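Local coordinates for prophage MuSo2, 43 kDa tail protein (PDB 3CDD) that probably forms part of the trimeric baseplate hub of a Mu-like prophage tail, at the interface of chains A and B. Coordinates in Å, arbitrary orientation; residue numbers count along the deposited sequence, not the author numbering. Chains: chain A/B, Prophage MuSo2, 43 kDa tail protein.

Contacts 1 and 2 belong to one interface between two copies in the deposited trimer, with their C-alpha centres about 17 Å apart. Chain A's strands 70-84 and 88-97 serve both: contact 1 uses A:Tyr84 and A:Ile89, contact 2 the stretch A:Asp79 to A:Val81 together with A:Ser94. Chain B supplies different segments, B:Leu194 with B:Glu310 and B:Ile311 to contact 1, and strand 200-206 with B:Arg208 to contact 2. Apolar packing in contact 1 and strand pairing with charge in contact 2 join the chains, as would suit a trimeric GpP-like hub.

Contact 1: the interface of chains A and B. Residues chain A 48-49, 52, 84, 89; chain B 194, 310-311.
B:Leu194 swings its fork away from the backbone N (chi1 180°), which lays CD1 over the ring of A:Tyr84; there chi1 58° places CG between the backbone N and the carbonyl carbon, and chi2 85° turns the ring face toward chain B. In this tail protein of the Mu phage baseplate assembly (GpP) family, the two form the CH-pi centre of an apolar patch. B:Leu194 CD1 stands 3.7 Å from the ring centroid of A:Tyr84, offset toward the hydroxyl end. A:Tyr84 CZ is its nearest ring atom, 3.3 Å from B:Leu194 CD1. A:Gln49, in 3-10 helix 48-50, borders the same methyl from another side: A:Gln49 CB lies 3.7 Å from B:Leu194 CD1, and the extended chain runs on past it with the amide oxygen OE1 also nearby. The other branch of the leucine, B:Leu194 CD2, rests 3.6 Å from the backbone O of A:Gln49, and the fork is flanked by both the side chain and the main chain of this residue.

B:Ile311 reaches chain A with several carbons. Its CG2 branch approaches CD2 of A:Tyr84 at 3.7 Å, beside the part of the ring nearer the backbone. B:Ile311 CG1 turns toward the methyl CB of A:Ala52, 3.8 Å away. At the end of that branch, B:Ile311 CD1 sits over the inner part of the same tyrosine face that B:Leu194 covers, 3.9 Å from A:Tyr84 CD2, and also meets A:Ile89 CD1 at 4.0 Å. More of B:Ile311's own surface is hidden by chain A (63 Å²) than is hidden for any other residue in the patch. B:Glu310 lies at the margin, its extended chain bringing the carboxylate OE1 close to CB of A:Ala52.

Contact 2: the interface of chains A and B. Residues chain A 79-81, 94; chain B 204-206, 208.
A:Trp80 and B:Phe205 run alongside each other in a common direction, the indole CD1 meeting the phenyl CD2 at 3.7 Å. The carbonyl O of A:Trp80 lies in plane at the edge of the phenyl ring. Their backbones pair reciprocally: A:Trp80 N donates to B:Phe205 O at 2.8 Å, and B:Phe205 N returns a bond to A:Trp80 O. Next to this pair, A:Val81 CG2 lies over one face of the B:Arg204 guanidinium, toward its rim, 3.7 Å from NH1.

A bend at chi3 (-66°) brings that guanidinium to A:Asp79; B:Arg204 NH1 makes a fairly straight, charge-assisted hydrogen bond to A:Asp79 OD2 at 3.0 Å. It arrives on the anti side of the oxygen, 29° out of the carboxylate plane, and the carboxylate and guanidinium planes are inclined to each other by 59°. The other oxygen, A:Asp79 OD1, accepts the hydroxyl OG of B:Ser206 from above that plane at 2.8 Å. B:Arg208, extended from CG to NE, adds a salt bridge from NE to A:Asp79 OD1, although its hydrogen-bond geometry is weak. The backbone N of B:Arg208 donates to B:Ser206 OG at 2.9 Å, positioning the hydroxyl. Farther out, a water bridges B:Arg208 NH2 and A:Ser94 OG, the leg to the serine being long at 3.3 Å.

Strand 70-84 of chain A and strand 200-206 of chain B are joined here by antiparallel bridges, extending a beta-sheet across the subunit boundary, while A:Ser94 borders it from strand 88-97.

Contact 1: the interface of chains A and B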
ATOM      1  N   ALA A  48     -23.882 -25.212  12.564  1.00 33.54           N
ATOM      2  CA  ALA A  48     -22.424 -25.256  12.541  1.00 33.65           C
ATOM      3  C   ALA A  48     -21.803 -25.069  13.927  1.00 33.79           C
ATOM      4  O   ALA A  48     -20.798 -25.694  14.254  1.00 33.99           O
ATOM      5  CB  ALA A  48     -21.897 -24.199  11.596  1.00 32.80           C
ATOM      6  N   GLN A  49     -22.397 -24.204  14.741  1.00 33.90           N
ATOM      7  CA  GLN A  49     -21.787 -23.843  16.020  1.00 34.17           C
ATOM      8  C   GLN A  49     -21.893 -24.960  17.067  1.00 35.67           C
ATOM      9  O   GLN A  49     -21.222 -24.915  18.101  1.00 35.27           O
ATOM     10  CB  GLN A  49     -22.365 -22.516  16.516  1.00 33.53           C
ATOM     11  CG  GLN A  49     -22.022 -21.346  15.577  1.00 32.74           C
ATOM     12  CD  GLN A  49     -22.511 -20.005  16.073  1.00 33.31           C
ATOM     13  OE1 GLN A  49     -22.624 -19.771  17.284  1.00 33.56           O
ATOM     14  NE2 GLN A  49     -22.788 -19.105  15.142  1.00 30.52           N
ATOM     15  N   ALA A  52     -18.461 -28.425  15.909  1.00 44.20           N
ATOM     16  CA  ALA A  52     -16.996 -28.342  15.866  1.00 44.94           C
ATOM     17  C   ALA A  52     -16.390 -29.735  15.671  1.00 45.27           C
ATOM     18  O   ALA A  52     -16.832 -30.694  16.297  1.00 45.29           O
ATOM     19  CB  ALA A  52     -16.458 -27.694  17.148  1.00 44.97           C
ATOM     20  N   TYR A  84     -16.212 -18.881  11.722  1.00 25.25           N
ATOM     21  CA  TYR A  84     -17.435 -19.634  11.518  1.00 25.05           C
ATOM     22  C   TYR A  84     -18.606 -18.667  11.469  1.00 25.48           C
ATOM     23  O   TYR A  84     -18.455 -17.491  11.791  1.00 25.79           O
ATOM     24  CB  TYR A  84     -17.653 -20.657  12.652  1.00 23.82           C
ATOM     25  CG  TYR A  84     -17.703 -20.009  14.022  1.00 25.32           C
ATOM     26  CD1 TYR A  84     -18.895 -19.467  14.520  1.00 23.07           C
ATOM     27  CD2 TYR A  84     -16.547 -19.921  14.813  1.00 24.53           C
ATOM     28  CE1 TYR A  84     -18.937 -18.850  15.764  1.00 25.33           C
ATOM     29  CE2 TYR A  84     -16.586 -19.314  16.072  1.00 25.52           C
ATOM     30  CZ  TYR A  84     -17.777 -18.788  16.533  1.00 24.23           C
ATOM     31  OH  TYR A  84     -17.829 -18.205  17.770  1.00 26.38           O
ATOM     32  N   ILE A  89     -18.092 -23.515   9.022  1.00 26.72           N
ATOM     33  CA  ILE A  89     -16.864 -23.541   9.825  1.00 27.05           C
ATOM     34  C   ILE A  89     -15.689 -23.586   8.854  1.00 27.46           C
ATOM     35  O   ILE A  89     -15.602 -24.480   7.996  1.00 27.00           O
ATOM     36  CB  ILE A  89     -16.778 -24.727  10.823  1.00 26.46           C
ATOM     37  CG1 ILE A  89     -17.943 -24.696  11.809  1.00 27.89           C
ATOM     38  CG2 ILE A  89     -15.443 -24.679  11.609  1.00 26.21           C
ATOM     39  CD1 ILE A  89     -18.081 -25.968  12.692  1.00 27.90           C
TER
ATOM     40  N   LEU B 194     -20.342 -19.305  21.958  1.00 31.71           N
ATOM     41  CA  LEU B 194     -20.569 -20.137  20.779  1.00 32.66           C
ATOM     42  C   LEU B 194     -21.848 -20.958  20.957  1.00 33.09           C
ATOM     43  O   LEU B 194     -21.978 -21.694  21.931  1.00 33.35           O
ATOM     44  CB  LEU B 194     -19.398 -21.104  20.600  1.00 32.91           C
ATOM     45  CG  LEU B 194     -19.482 -22.062  19.410  1.00 32.14           C
ATOM     46  CD1 LEU B 194     -19.282 -21.289  18.120  1.00 33.52           C
ATOM     47  CD2 LEU B 194     -18.438 -23.157  19.553  1.00 32.90           C
ATOM     48  N   GLU B 310     -15.161 -22.823  21.611  0.50 33.94           N
ATOM     49  CA  GLU B 310     -14.264 -23.947  21.386  0.50 34.62           C
ATOM     50  C   GLU B 310     -13.706 -23.968  19.959  0.50 34.72           C
ATOM     51  O   GLU B 310     -12.686 -24.609  19.694  0.50 34.86           O
ATOM     52  CB  GLU B 310     -14.973 -25.259  21.707  0.50 34.78           C
ATOM     53  CG  GLU B 310     -14.046 -26.439  21.849  0.50 35.72           C
ATOM     54  CD  GLU B 310     -14.787 -27.759  21.854  0.50 37.27           C
ATOM     55  OE1 GLU B 310     -15.637 -27.974  20.960  0.50 38.01           O
ATOM     56  OE2 GLU B 310     -14.504 -28.585  22.747  0.50 37.55           O
ATOM     57  N   ILE B 311     -14.364 -23.265  19.043  1.00 34.69           N
ATOM     58  CA  ILE B 311     -13.876 -23.227  17.664  1.00 35.53           C
ATOM     59  C   ILE B 311     -12.620 -22.369  17.518  1.00 36.16           C
ATOM     60  O   ILE B 311     -11.671 -22.807  16.879  1.00 36.17           O
ATOM     61  CB  ILE B 311     -14.953 -22.907  16.622  1.00 34.58           C
ATOM     62  CG1 ILE B 311     -16.048 -23.984  16.671  1.00 34.51           C
ATOM     63  CG2 ILE B 311     -14.331 -22.903  15.225  1.00 34.34           C
ATOM     64  CD1 ILE B 311     -17.265 -23.646  15.862  1.00 30.83           C
TER

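Contact 2: the interface of chains A and B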
ATOM      1  N   ASP A  79       0.370 -18.935  11.453  1.00 26.86           N
ATOM      2  CA  ASP A  79      -0.966 -18.463  11.795  1.00 27.52           C
ATOM      3  C   ASP A  79      -1.997 -19.595  11.840  1.00 27.00           C
ATOM      4  O   ASP A  79      -2.071 -20.430  10.935  1.00 26.36           O
ATOM      5  CB  ASP A  79      -1.451 -17.384  10.794  1.00 27.74           C
ATOM      6  CG  ASP A  79      -0.615 -16.090  10.844  1.00 31.62           C
ATOM      7  OD1 ASP A  79       0.608 -16.164  11.048  1.00 30.07           O
ATOM      8  OD2 ASP A  79      -1.188 -14.972  10.701  1.00 38.05           O
ATOM      9  N   TRP A  80      -2.779 -19.599  12.910  1.00 26.43           N
ATOM     10  CA  TRP A  80      -3.983 -20.385  13.039  1.00 26.48           C
ATOM     11  C   TRP A  80      -5.161 -19.420  12.823  1.00 26.18           C
ATOM     12  O   TRP A  80      -5.248 -18.382  13.471  1.00 26.20           O
ATOM     13  CB  TRP A  80      -4.006 -21.011  14.444  1.00 26.94           C
ATOM     14  CG  TRP A  80      -5.334 -21.529  14.900  1.00 26.76           C
ATOM     15  CD1 TRP A  80      -6.056 -21.076  15.958  1.00 27.61           C
ATOM     16  CD2 TRP A  80      -6.114 -22.580  14.296  1.00 27.20           C
ATOM     17  NE1 TRP A  80      -7.233 -21.787  16.065  1.00 28.60           N
ATOM     18  CE2 TRP A  80      -7.290 -22.716  15.057  1.00 27.75           C
ATOM     19  CE3 TRP A  80      -5.928 -23.417  13.181  1.00 28.48           C
ATOM     20  CZ2 TRP A  80      -8.283 -23.673  14.757  1.00 27.78           C
ATOM     21  CZ3 TRP A  80      -6.917 -24.381  12.888  1.00 28.06           C
ATOM     22  CH2 TRP A  80      -8.070 -24.491  13.671  1.00 27.03           C
ATOM     23  N   VAL A  81      -6.044 -19.746  11.891  1.00 26.26           N
ATOM     24  CA  VAL A  81      -7.035 -18.768  11.397  1.00 26.35           C
ATOM     25  C   VAL A  81      -8.438 -19.402  11.374  1.00 25.74           C
ATOM     26  O   VAL A  81      -8.924 -19.803  10.340  1.00 26.97           O
ATOM     27  CB  VAL A  81      -6.603 -18.163  10.020  1.00 26.42           C
ATOM     28  CG1 VAL A  81      -7.506 -16.966   9.574  1.00 26.95           C
ATOM     29  CG2 VAL A  81      -5.118 -17.763  10.056  1.00 26.03           C
ATOM     30  N   SER A  94      -1.523 -20.970   7.982  1.00 28.17           N
ATOM     31  CA  SER A  94      -0.532 -20.404   7.075  0.50 28.14           C
ATOM     32  C   SER A  94       0.829 -20.555   7.739  1.00 27.83           C
ATOM     33  O   SER A  94       0.903 -20.698   8.960  1.00 27.29           O
ATOM     34  CB  SER A  94      -0.828 -18.925   6.852  0.50 28.40           C
ATOM     35  OG  SER A  94      -0.149 -18.426   5.719  0.50 29.90           O
TER
ATOM     36  N   ARG B 204      -7.400 -14.780  14.387  1.00 27.65           N
ATOM     37  CA  ARG B 204      -6.072 -14.956  13.800  1.00 27.90           C
ATOM     38  C   ARG B 204      -5.095 -14.982  14.970  1.00 27.34           C
ATOM     39  O   ARG B 204      -5.040 -14.029  15.755  1.00 27.05           O
ATOM     40  CB  ARG B 204      -5.717 -13.809  12.832  1.00 27.41           C
ATOM     41  CG  ARG B 204      -4.315 -13.960  12.210  1.00 28.49           C
ATOM     42  CD  ARG B 204      -4.055 -12.979  11.063  1.00 30.46           C
ATOM     43  NE  ARG B 204      -4.942 -13.271   9.928  1.00 35.00           N
ATOM     44  CZ  ARG B 204      -4.645 -14.077   8.913  1.00 35.77           C
ATOM     45  NH1 ARG B 204      -3.462 -14.667   8.842  1.00 37.06           N
ATOM     46  NH2 ARG B 204      -5.538 -14.288   7.957  1.00 37.07           N
ATOM     47  N   PHE B 205      -4.363 -16.087  15.093  1.00 26.72           N
ATOM     48  CA  PHE B 205      -3.406 -16.306  16.176  1.00 27.11           C
ATOM     49  C   PHE B 205      -2.078 -16.642  15.509  1.00 26.37           C
ATOM     50  O   PHE B 205      -1.961 -17.676  14.844  1.00 26.35           O
ATOM     51  CB  PHE B 205      -3.861 -17.462  17.092  1.00 27.40           C
ATOM     52  CG  PHE B 205      -5.276 -17.305  17.638  1.00 29.72           C
ATOM     53  CD1 PHE B 205      -5.486 -16.973  18.977  1.00 34.02           C
ATOM     54  CD2 PHE B 205      -6.388 -17.510  16.822  1.00 30.69           C
ATOM     55  CE1 PHE B 205      -6.806 -16.844  19.488  1.00 35.68           C
ATOM     56  CE2 PHE B 205      -7.699 -17.351  17.295  1.00 32.14           C
ATOM     57  CZ  PHE B 205      -7.910 -17.033  18.639  1.00 32.85           C
ATOM     58  N   SER B 206      -1.090 -15.771  15.686  1.00 25.57           N
ATOM     59  CA  SER B 206       0.145 -15.809  14.902  1.00 25.47           C
ATOM     60  C   SER B 206       1.384 -15.775  15.779  1.00 26.46           C
ATOM     61  O   SER B 206       1.418 -15.059  16.782  1.00 25.96           O
ATOM     62  CB  SER B 206       0.172 -14.602  13.949  1.00 25.03           C
ATOM     63  OG  SER B 206       1.379 -14.507  13.201  1.00 22.75           O
ATOM     64  N   ARG B 208       4.191 -14.992  13.893  1.00 30.71           N
ATOM     65  CA  ARG B 208       5.078 -14.249  12.963  1.00 31.80           C
ATOM     66  C   ARG B 208       5.934 -13.171  13.656  1.00 32.12           C
ATOM     67  O   ARG B 208       7.113 -12.984  13.317  1.00 32.45           O
ATOM     68  CB  ARG B 208       4.302 -13.615  11.806  1.00 31.09           C
ATOM     69  CG  ARG B 208       3.811 -14.589  10.787  1.00 32.32           C
ATOM     70  CD  ARG B 208       2.953 -13.901   9.725  1.00 33.18           C
ATOM     71  NE  ARG B 208       2.240 -14.851   8.865  1.00 33.43           N
ATOM     72  CZ  ARG B 208       2.758 -15.451   7.786  1.00 36.05           C
ATOM     73  NH1 ARG B 208       4.019 -15.216   7.422  1.00 34.67           N
ATOM     74  NH2 ARG B 208       2.011 -16.295   7.064  1.00 33.09           N
TER
HETATM   75  O   HOH W   1       2.924 -17.823   4.701  1.00 19.81           O